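Local structure of periplasmic binding protein (Xylanimonas cellulosilytica, 4MX8) at residues T20-T25 with Y35-V40; K173-E178 with D308-A313; P244-V249 with H283-N288. The protein probably binds an iron-chelate or related solute outside the cell membrane and hands it to an uptake transporter, as other solute-binding proteins of its family do. All blocks are in the same frame, centred on the assembly; numbering follows the deposited sequence.

In the fold
The three contacts illustrate how bonding changes with place in a fold. Contact 1 is a surface pairing of the two arms of a beta hairpin. Contacts 2 and 3 lie beyond the chain's centre, with centres about 37 Å from that of contact 1 but only about 11 Å from each other. Contact 3 is buried and joins two parallel strands by backbone bonds and aromatic packing; contact 2, partly buried, joins helix 155-179 to the end of helix 299-309 and the residues after it by apolar side chains, with no hydrogen bond across it. Contacts 2 and 3 touch: Val312 packs on Leu285 and Trp248, and Asp308 OD2 accepts a hydrogen bond from the backbone N of Asn288.

Contact 1 of 3, residues T20-T25 with Y35-V40; sequences TWDRNT and YEETTV
Strands 16-24 and 35-43 form an antiparallel beta hairpin, tightly packed around Trp21 and looser elsewhere. The indole has CG in the crowded position between backbone N and carbonyl carbon (chi1 79°). Thr38 CB sits over its six-membered ring, 4.3 Å from the centroid, as a CH-pi contact, while Val40 CG2 meets the ring edge 3.9 Å from Trp21 CZ3. Trp119 of helix 119-123 packs edge-to-face with this indole, and Trp21 NE1 is hydrogen-bonded to Asp130 OD2. An alanine here would lose this packing and the hydrogen bond, and would probably loosen the hairpin from the body of the protein.

Thr20, Asp22 and Glu37 are exposed. The hydroxyls of Thr20 and Thr39 share a hydrogen bond, OG1 to OG1 2.7 Å, and Asp22 OD1 lies 4.2 Å from Glu37 OE1. A water accepts from Arg23 NH2 and donates weakly to Glu36 OE1. In the ladder, Trp21 and Thr38 exchange two backbone bonds; so do Arg23 and Glu36, Arg23 N reaching Glu36 O from above the carbonyl plane. Pairing therefore rests mainly on backbone bonds, with the indole packing and one hydroxyl pair added, whereas the neighbouring carboxylates probably repel each other.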
loop_
_atom_site.group_PDB
_atom_site.type_symbol
_atom_site.label_atom_id
_atom_site.label_comp_id
_atom_site.label_asym_id
_atom_site.label_seq_id
_atom_site.Cartn_x
_atom_site.Cartn_y
_atom_site.Cartn_z
ATOM N N THR A 20 -8.472 -14.336 13.458
ATOM C CA THR A 20 -9.264 -13.445 14.296
ATOM C C THR A 20 -8.687 -12.047 14.302
ATOM O O THR A 20 -7.513 -11.847 14.610
ATOM C CB THR A 20 -9.363 -13.938 15.731
ATOM O OG1 THR A 20 -10.074 -15.182 15.751
ATOM C CG2 THR A 20 -10.121 -12.935 16.571
ATOM N N TRP A 21 -9.527 -11.076 13.962
ATOM C CA TRP A 21 -9.080 -9.699 13.862
ATOM C C TRP A 21 -10.174 -8.722 14.286
ATOM O O TRP A 21 -11.347 -9.101 14.406
ATOM C CB TRP A 21 -8.587 -9.415 12.441
ATOM C CG TRP A 21 -9.651 -9.158 11.414
ATOM C CD1 TRP A 21 -9.976 -7.947 10.862
ATOM C CD2 TRP A 21 -10.508 -10.123 10.785
ATOM N NE1 TRP A 21 -10.976 -8.103 9.930
ATOM C CE2 TRP A 21 -11.321 -9.428 9.869
ATOM C CE3 TRP A 21 -10.671 -11.505 10.915
ATOM C CZ2 TRP A 21 -12.284 -10.067 9.093
ATOM C CZ3 TRP A 21 -11.624 -12.142 10.141
ATOM C CH2 TRP A 21 -12.418 -11.422 9.237
ATOM N N ASP A 22 -9.781 -7.475 14.540
ATOM C CA ASP A 22 -10.759 -6.446 14.863
ATOM C C ASP A 22 -11.252 -5.778 13.574
ATOM O O ASP A 22 -10.613 -4.881 13.025
ATOM C CB ASP A 22 -10.188 -5.440 15.858
ATOM C CG ASP A 22 -9.974 -6.044 17.243
ATOM O OD1 ASP A 22 -10.957 -6.492 17.873
ATOM O OD2 ASP A 22 -8.819 -6.066 17.706
ATOM N N ARG A 23 -12.397 -6.252 13.091
ATOM C CA ARG A 23 -12.943 -5.836 11.805
ATOM C C ARG A 23 -13.596 -4.463 11.854
ATOM O O ARG A 23 -14.385 -4.161 12.758
ATOM C CB ARG A 23 -13.978 -6.849 11.324
ATOM C CG ARG A 23 -14.366 -6.662 9.872
ATOM C CD ARG A 23 -15.238 -7.796 9.392
ATOM N NE ARG A 23 -16.597 -7.702 9.920
ATOM C CZ ARG A 23 -17.550 -6.936 9.392
ATOM N NH1 ARG A 23 -17.284 -6.174 8.326
ATOM N NH2 ARG A 23 -18.767 -6.934 9.941
ATOM N N ASN A 24 -13.258 -3.617 10.891
ATOM C CA ASN A 24 -13.982 -2.377 10.758
ATOM C C ASN A 24 -15.332 -2.704 10.120
ATOM O O ASN A 24 -15.395 -3.117 8.948
ATOM C CB ASN A 24 -13.224 -1.366 9.912
ATOM C CG ASN A 24 -14.000 -0.078 9.746
ATOM O OD1 ASN A 24 -14.977 0.156 10.458
ATOM N ND2 ASN A 24 -13.581 0.765 8.815
ATOM N N THR A 25 -16.403 -2.515 10.896
ATOM C CA THR A 25 -17.741 -2.879 10.453
ATOM C C THR A 25 -18.325 -1.837 9.516
ATOM O O THR A 25 -19.377 -2.054 8.927
ATOM C CB THR A 25 -18.723 -3.101 11.624
ATOM O OG1 THR A 25 -18.839 -1.900 12.394
ATOM C CG2 THR A 25 -18.247 -4.194 12.509
ATOM N N TYR A 35 -15.064 -1.002 15.379
ATOM C CA TYR A 35 -14.382 -2.287 15.246
ATOM C C TYR A 35 -15.076 -3.362 16.068
ATOM O O TYR A 35 -15.557 -3.104 17.184
ATOM C CB TYR A 35 -12.915 -2.175 15.640
ATOM C CG TYR A 35 -12.106 -1.230 14.774
ATOM C CD1 TYR A 35 -11.632 -1.634 13.526
ATOM C CD2 TYR A 35 -11.809 0.066 15.202
ATOM C CE1 TYR A 35 -10.891 -0.765 12.721
ATOM C CE2 TYR A 35 -11.077 0.936 14.404
ATOM C CZ TYR A 35 -10.619 0.513 13.169
ATOM O OH TYR A 35 -9.892 1.367 12.375
ATOM N N GLU A 36 -15.144 -4.561 15.500
ATOM C CA GLU A 36 -15.810 -5.688 16.146
ATOM C C GLU A 36 -15.022 -6.944 15.835
ATOM O O GLU A 36 -14.747 -7.235 14.682
ATOM C CB GLU A 36 -17.269 -5.805 15.683
ATOM C CG GLU A 36 -18.193 -4.771 16.357
ATOM C CD GLU A 36 -19.622 -4.749 15.794
ATOM O OE1 GLU A 36 -20.017 -5.687 15.040
ATOM O OE2 GLU A 36 -20.348 -3.781 16.122
ATOM N N GLU A 37 -14.632 -7.673 16.872
ATOM C CA GLU A 37 -13.791 -8.844 16.666
ATOM C C GLU A 37 -14.538 -9.908 15.885
ATOM O O GLU A 37 -15.710 -10.171 16.124
ATOM C CB GLU A 37 -13.316 -9.401 17.992
ATOM C CG GLU A 37 -12.446 -10.620 17.882
ATOM C CD GLU A 37 -11.731 -10.925 19.183
ATOM O OE1 GLU A 37 -10.609 -10.389 19.373
ATOM O OE2 GLU A 37 -12.295 -11.685 20.012
ATOM N N THR A 38 -13.848 -10.515 14.936
ATOM C CA THR A 38 -14.456 -11.500 14.059
ATOM C C THR A 38 -13.495 -12.684 13.878
ATOM O O THR A 38 -12.275 -12.508 13.810
ATOM C CB THR A 38 -14.781 -10.845 12.703
ATOM O OG1 THR A 38 -15.889 -9.945 12.860
ATOM C CG2 THR A 38 -15.111 -11.880 11.648
ATOM N N THR A 39 -14.036 -13.894 13.823
ATOM C CA THR A 39 -13.201 -15.052 13.523
ATOM C C THR A 39 -13.682 -15.771 12.269
ATOM O O THR A 39 -14.880 -15.907 12.038
ATOM C CB THR A 39 -13.184 -16.047 14.673
ATOM O OG1 THR A 39 -12.718 -15.394 15.862
ATOM C CG2 THR A 39 -12.267 -17.187 14.345
ATOM N N VAL A 40 -12.739 -16.209 11.445
ATOM C CA VAL A 40 -13.066 -16.969 10.249
ATOM C C VAL A 40 -12.156 -18.193 10.178
ATOM O O VAL A 40 -10.956 -18.091 10.451
ATOM C CB VAL A 40 -12.925 -16.099 8.986
ATOM C CG1 VAL A 40 -13.091 -16.937 7.743
ATOM C CG2 VAL A 40 -13.972 -15.005 9.002
HETATM O O HOH W 1 -19.047 -8.211 12.828
#

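Contact 2 of 3, residues K173-E178 with D308-A313; sequences KAAVTE and DVLQVA
Val176 and Val309 share one torsional state, CG1 anti to the backbone N (chi1 172° and 173°), yet they present different branches. Val176 offers CG2, the methyl beside its own backbone N, and Val309 answers with CG1. The two side chains cross obliquely and meet at 3.4 Å between Val176 CG2 and Val309 CG1. Val312 is turned differently: with chi1 (to CG1) at -90°, CG2 falls in the crowded position between backbone N and carbonyl carbon, and this methyl lies against the helix backbone, 4.0 Å from Ala175 O. The same CG2 is 4.2 Å from Val176 CG2, so Val312 reaches both neighbouring residues.

Ala175 points toward the other segment, and its small CB allows a close approach, with its CA 5.7 Å from Ala313 CA. Leu310 sets out away from 173-178, but its end returns and puts CD2 3.8 Å from Ala175 CB. No hydrogen bond crosses the contact.

Polar groups are dealt with elsewhere on 308-313. Gln311 NE2 donates to Asp308 O in the plane of that carbonyl, at 2.8 Å, and Asp308 OD2 accepts from Asn288 N and Trp292 NE1. This is the helix-on-sheet layering of an alpha/beta domain: the end of helix 299-309 and the residues after it touch helix 155-179 through one set of contacts and strands 246-251 and 284-287 through others.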
loop_
_atom_site.group_PDB
_atom_site.type_symbol
_atom_site.label_atom_id
_atom_site.label_comp_id
_atom_site.label_asym_id
_atom_site.label_seq_id
_atom_site.Cartn_x
_atom_site.Cartn_y
_atom_site.Cartn_z
ATOM N N LYS A 173 16.870 2.654 5.145
ATOM C CA LYS A 173 16.990 3.561 6.296
ATOM C C LYS A 173 18.426 4.085 6.454
ATOM O O LYS A 173 18.649 5.274 6.705
ATOM C CB LYS A 173 16.519 2.888 7.587
ATOM C CG LYS A 173 15.023 2.713 7.698
ATOM C CD LYS A 173 14.648 1.838 8.890
ATOM C CE LYS A 173 15.023 2.504 10.186
ATOM N NZ LYS A 173 14.906 1.584 11.349
ATOM N N ALA A 174 19.400 3.195 6.290
ATOM C CA ALA A 174 20.790 3.618 6.306
ATOM C C ALA A 174 21.064 4.646 5.187
ATOM O O ALA A 174 21.657 5.689 5.442
ATOM C CB ALA A 174 21.690 2.439 6.192
ATOM N N ALA A 175 20.604 4.368 3.967
ATOM C CA ALA A 175 20.777 5.298 2.851
ATOM C C ALA A 175 20.175 6.680 3.130
ATOM O O ALA A 175 20.800 7.702 2.842
ATOM C CB ALA A 175 20.199 4.719 1.595
ATOM N N VAL A 176 18.963 6.692 3.689
ATOM C CA VAL A 176 18.265 7.922 4.055
ATOM C C VAL A 176 19.014 8.729 5.128
ATOM O O VAL A 176 19.146 9.967 5.025
ATOM C CB VAL A 176 16.839 7.590 4.532
ATOM C CG1 VAL A 176 16.130 8.802 5.108
ATOM C CG2 VAL A 176 16.058 7.028 3.394
ATOM N N THR A 177 19.487 8.015 6.151
ATOM C CA THR A 177 20.285 8.598 7.216
ATOM C C THR A 177 21.557 9.218 6.667
ATOM O O THR A 177 21.990 10.278 7.123
ATOM C CB THR A 177 20.671 7.543 8.254
ATOM O OG1 THR A 177 19.574 7.329 9.148
ATOM C CG2 THR A 177 21.881 7.982 9.047
ATOM N N GLU A 178 22.153 8.565 5.675
ATOM C CA GLU A 178 23.440 9.006 5.153
ATOM C C GLU A 178 23.269 10.228 4.257
ATOM O O GLU A 178 24.164 11.075 4.170
ATOM C CB GLU A 178 24.154 7.866 4.426
ATOM C CG GLU A 178 25.647 7.810 4.686
ATOM C CD GLU A 178 25.987 7.562 6.161
ATOM O OE1 GLU A 178 25.309 6.724 6.822
ATOM O OE2 GLU A 178 26.939 8.214 6.660
ATOM N N ASP A 308 12.912 2.283 -4.426
ATOM C CA ASP A 308 12.543 3.677 -4.595
ATOM C C ASP A 308 13.274 4.544 -3.585
ATOM O O ASP A 308 13.872 5.545 -3.951
ATOM C CB ASP A 308 11.030 3.860 -4.462
ATOM C CG ASP A 308 10.285 3.531 -5.744
ATOM O OD1 ASP A 308 10.949 3.280 -6.804
ATOM O OD2 ASP A 308 9.026 3.545 -5.682
ATOM N N VAL A 309 13.232 4.156 -2.317
ATOM C CA VAL A 309 13.906 4.940 -1.298
ATOM C C VAL A 309 15.416 4.949 -1.564
ATOM O O VAL A 309 16.047 5.993 -1.471
ATOM C CB VAL A 309 13.565 4.440 0.120
ATOM C CG1 VAL A 309 14.400 5.140 1.161
ATOM C CG2 VAL A 309 12.099 4.655 0.413
ATOM N N LEU A 310 15.986 3.811 -1.960
ATOM C CA LEU A 310 17.438 3.720 -2.188
ATOM C C LEU A 310 17.986 4.668 -3.256
ATOM O O LEU A 310 19.196 4.812 -3.388
ATOM C CB LEU A 310 17.874 2.278 -2.469
ATOM C CG LEU A 310 18.069 1.350 -1.259
ATOM C CD1 LEU A 310 18.121 -0.109 -1.659
ATOM C CD2 LEU A 310 19.303 1.721 -0.489
ATOM N N GLN A 311 17.104 5.319 -4.007
ATOM C CA GLN A 311 17.523 6.339 -4.962
ATOM C C GLN A 311 18.291 7.485 -4.312
ATOM O O GLN A 311 19.122 8.083 -4.984
ATOM C CB GLN A 311 16.330 6.944 -5.696
ATOM C CG GLN A 311 15.504 5.997 -6.543
ATOM C CD GLN A 311 14.255 6.674 -7.125
ATOM O OE1 GLN A 311 14.303 7.285 -8.207
ATOM N NE2 GLN A 311 13.134 6.573 -6.403
ATOM N N VAL A 312 18.016 7.826 -3.041
ATOM C CA VAL A 312 18.761 8.942 -2.417
ATOM C C VAL A 312 20.251 8.717 -2.446
ATOM O O VAL A 312 21.023 9.671 -2.517
ATOM C CB VAL A 312 18.433 9.224 -0.943
ATOM C CG1 VAL A 312 17.318 10.204 -0.828
ATOM C CG2 VAL A 312 18.164 7.944 -0.175
ATOM N N ALA A 313 20.648 7.452 -2.374
ATOM C CA ALA A 313 22.056 7.100 -2.375
ATOM C C ALA A 313 22.743 7.641 -3.615
ATOM O O ALA A 313 23.928 7.982 -3.581
ATOM C CB ALA A 313 22.223 5.607 -2.295
#

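Contact 3 of 3, residues P244-V249 with H283-N288; sequences PQWLWV and HVLYLN
Strands 246-251 and 284-287 are parallel neighbours in the mixed sheet of an alpha/beta domain, with 284-287 at its edge within the chain and helices 252-256, 264-267 and 277-280 in the connection between them. The backbones are laced by four bonds in alternation: Leu247 N to His283 O, Leu285 N to Leu247 O, Val249 N to Leu285 O, and Leu287 N to Val249 O, the last with an N-H...O angle of 177°. A water joins the far end, donating to Leu287 O and weakly to Val249 O.

At the opening of the ladder, His283 lies flat against Trp246. The imidazole and the six-membered ring stack face to face, centroids 3.6 Å apart and planes at 17°. His283 ND1 donates in its ring plane to Gln245 O, 3.1 Å away and approached from above that carbonyl's plane, in a bent bond (139° at the hydrogen).

Further along, on the face that also carries Leu285, Trp248 receives Leu285 CD1 over its six-membered ring, while Leu287 CD2 comes to its edge, 3.6 Å from Trp248 CE3. Val309 and Val312 pack on this indole too. On the other face of the sheet Val249 CB lies 3.6 Å from Tyr286 CD1, and Val249 CG2 meets Val284 CG1 at 3.8 Å.

With a carbonyl O as its partner, ND1 probably carries a proton; stack and bond together probably hold the imidazole in one orientation.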
loop_
_atom_site.group_PDB
_atom_site.type_symbol
_atom_site.label_atom_id
_atom_site.label_comp_id
_atom_site.label_asym_id
_atom_site.label_seq_id
_atom_site.Cartn_x
_atom_site.Cartn_y
_atom_site.Cartn_z
ATOM N N PRO A 244 12.419 21.890 1.986
ATOM C CA PRO A 244 12.990 20.616 2.412
ATOM C C PRO A 244 14.188 20.271 1.547
ATOM O O PRO A 244 14.205 20.638 0.365
ATOM C CB PRO A 244 11.854 19.620 2.165
ATOM C CG PRO A 244 11.027 20.235 1.106
ATOM C CD PRO A 244 11.147 21.724 1.265
ATOM N N GLN A 245 15.170 19.593 2.141
ATOM C CA GLN A 245 16.360 19.161 1.429
ATOM C C GLN A 245 16.041 18.101 0.375
ATOM O O GLN A 245 16.610 18.105 -0.711
ATOM C CB GLN A 245 17.392 18.623 2.417
ATOM C CG GLN A 245 18.717 18.281 1.769
ATOM C CD GLN A 245 19.489 19.522 1.396
ATOM O OE1 GLN A 245 19.358 20.550 2.053
ATOM N NE2 GLN A 245 20.291 19.443 0.332
ATOM N N TRP A 246 15.136 17.186 0.708
ATOM C CA TRP A 246 14.722 16.146 -0.215
ATOM C C TRP A 246 13.214 16.218 -0.368
ATOM O O TRP A 246 12.493 16.387 0.632
ATOM C CB TRP A 246 15.094 14.792 0.355
ATOM C CG TRP A 246 16.529 14.615 0.578
ATOM C CD1 TRP A 246 17.206 14.814 1.741
ATOM C CD2 TRP A 246 17.491 14.202 -0.388
ATOM N NE1 TRP A 246 18.541 14.547 1.558
ATOM C CE2 TRP A 246 18.739 14.170 0.253
ATOM C CE3 TRP A 246 17.418 13.855 -1.736
ATOM C CZ2 TRP A 246 19.911 13.802 -0.411
ATOM C CZ3 TRP A 246 18.581 13.494 -2.396
ATOM C CH2 TRP A 246 19.811 13.471 -1.731
ATOM N N LEU A 247 12.737 16.099 -1.608
ATOM C CA LEU A 247 11.303 16.094 -1.894
ATOM C C LEU A 247 10.936 14.747 -2.496
ATOM O O LEU A 247 11.475 14.370 -3.541
ATOM C CB LEU A 247 10.945 17.217 -2.865
ATOM C CG LEU A 247 9.478 17.468 -3.245
ATOM C CD1 LEU A 247 8.716 18.088 -2.096
ATOM C CD2 LEU A 247 9.394 18.362 -4.464
ATOM N N TRP A 248 10.033 14.025 -1.823
ATOM C CA TRP A 248 9.603 12.693 -2.249
ATOM C C TRP A 248 8.201 12.740 -2.826
ATOM O O TRP A 248 7.254 13.028 -2.106
ATOM C CB TRP A 248 9.584 11.741 -1.060
ATOM C CG TRP A 248 10.906 11.535 -0.382
ATOM C CD1 TRP A 248 11.436 12.289 0.623
ATOM C CD2 TRP A 248 11.853 10.496 -0.640
ATOM N NE1 TRP A 248 12.658 11.787 1.004
ATOM C CE2 TRP A 248 12.932 10.682 0.247
ATOM C CE3 TRP A 248 11.890 9.422 -1.528
ATOM C CZ2 TRP A 248 14.031 9.840 0.271
ATOM C CZ3 TRP A 248 12.983 8.584 -1.500
ATOM C CH2 TRP A 248 14.040 8.800 -0.610
ATOM N N VAL A 249 8.065 12.422 -4.108
ATOM C CA VAL A 249 6.824 12.667 -4.835
ATOM C C VAL A 249 6.080 11.405 -5.251
ATOM O O VAL A 249 6.658 10.513 -5.875
ATOM C CB VAL A 249 7.114 13.459 -6.110
ATOM C CG1 VAL A 249 5.823 13.848 -6.791
ATOM C CG2 VAL A 249 7.943 14.684 -5.777
ATOM N N HIS A 283 17.332 16.681 -5.888
ATOM C CA HIS A 283 16.955 15.944 -4.702
ATOM C C HIS A 283 15.452 15.702 -4.723
ATOM O O HIS A 283 14.836 15.531 -3.670
ATOM C CB HIS A 283 17.323 16.754 -3.462
ATOM C CG HIS A 283 18.787 16.734 -3.126
ATOM N ND1 HIS A 283 19.297 17.347 -1.999
ATOM C CD2 HIS A 283 19.845 16.164 -3.756
ATOM C CE1 HIS A 283 20.606 17.162 -1.953
ATOM N NE2 HIS A 283 20.964 16.446 -3.006
ATOM N N VAL A 284 14.858 15.714 -5.916
ATOM C CA VAL A 284 13.455 15.315 -6.079
ATOM C C VAL A 284 13.388 13.854 -6.506
ATOM O O VAL A 284 13.859 13.493 -7.577
ATOM C CB VAL A 284 12.704 16.214 -7.102
ATOM C CG1 VAL A 284 11.301 15.715 -7.341
ATOM C CG2 VAL A 284 12.651 17.643 -6.609
ATOM N N LEU A 285 12.809 13.015 -5.659
ATOM C CA LEU A 285 12.723 11.588 -5.948
ATOM C C LEU A 285 11.281 11.188 -6.185
ATOM O O LEU A 285 10.409 11.517 -5.374
ATOM C CB LEU A 285 13.270 10.780 -4.773
ATOM C CG LEU A 285 14.640 11.262 -4.319
ATOM C CD1 LEU A 285 14.660 11.214 -2.836
ATOM C CD2 LEU A 285 15.734 10.418 -4.899
ATOM N N TYR A 286 11.028 10.481 -7.284
ATOM C CA TYR A 286 9.665 10.030 -7.577
ATOM C C TYR A 286 9.415 8.581 -7.147
ATOM O O TYR A 286 10.188 7.671 -7.464
ATOM C CB TYR A 286 9.346 10.241 -9.051
ATOM C CG TYR A 286 9.285 11.699 -9.418
ATOM C CD1 TYR A 286 8.080 12.387 -9.390
ATOM C CD2 TYR A 286 10.432 12.400 -9.764
ATOM C CE1 TYR A 286 8.013 13.727 -9.709
ATOM C CE2 TYR A 286 10.374 13.739 -10.089
ATOM C CZ TYR A 286 9.161 14.393 -10.058
ATOM O OH TYR A 286 9.094 15.726 -10.359
ATOM N N LEU A 287 8.341 8.374 -6.403
ATOM C CA LEU A 287 8.033 7.042 -5.899
ATOM C C LEU A 287 7.032 6.354 -6.834
ATOM O O LEU A 287 6.292 7.029 -7.536
ATOM C CB LEU A 287 7.482 7.129 -4.473
ATOM C CG LEU A 287 8.335 7.834 -3.423
ATOM C CD1 LEU A 287 7.565 7.867 -2.142
ATOM C CD2 LEU A 287 9.639 7.111 -3.215
ATOM N N ASN A 288 7.020 5.021 -6.852
ATOM C CA ASN A 288 6.161 4.260 -7.763
ATOM C C ASN A 288 4.703 4.365 -7.314
ATOM O O ASN A 288 4.314 3.750 -6.303
ATOM C CB ASN A 288 6.606 2.793 -7.781
ATOM C CG ASN A 288 5.822 1.936 -8.767
ATOM O OD1 ASN A 288 4.633 2.140 -9.002
ATOM N ND2 ASN A 288 6.497 0.949 -9.340
HETATM O O HOH W 2 5.175 9.287 -8.591
#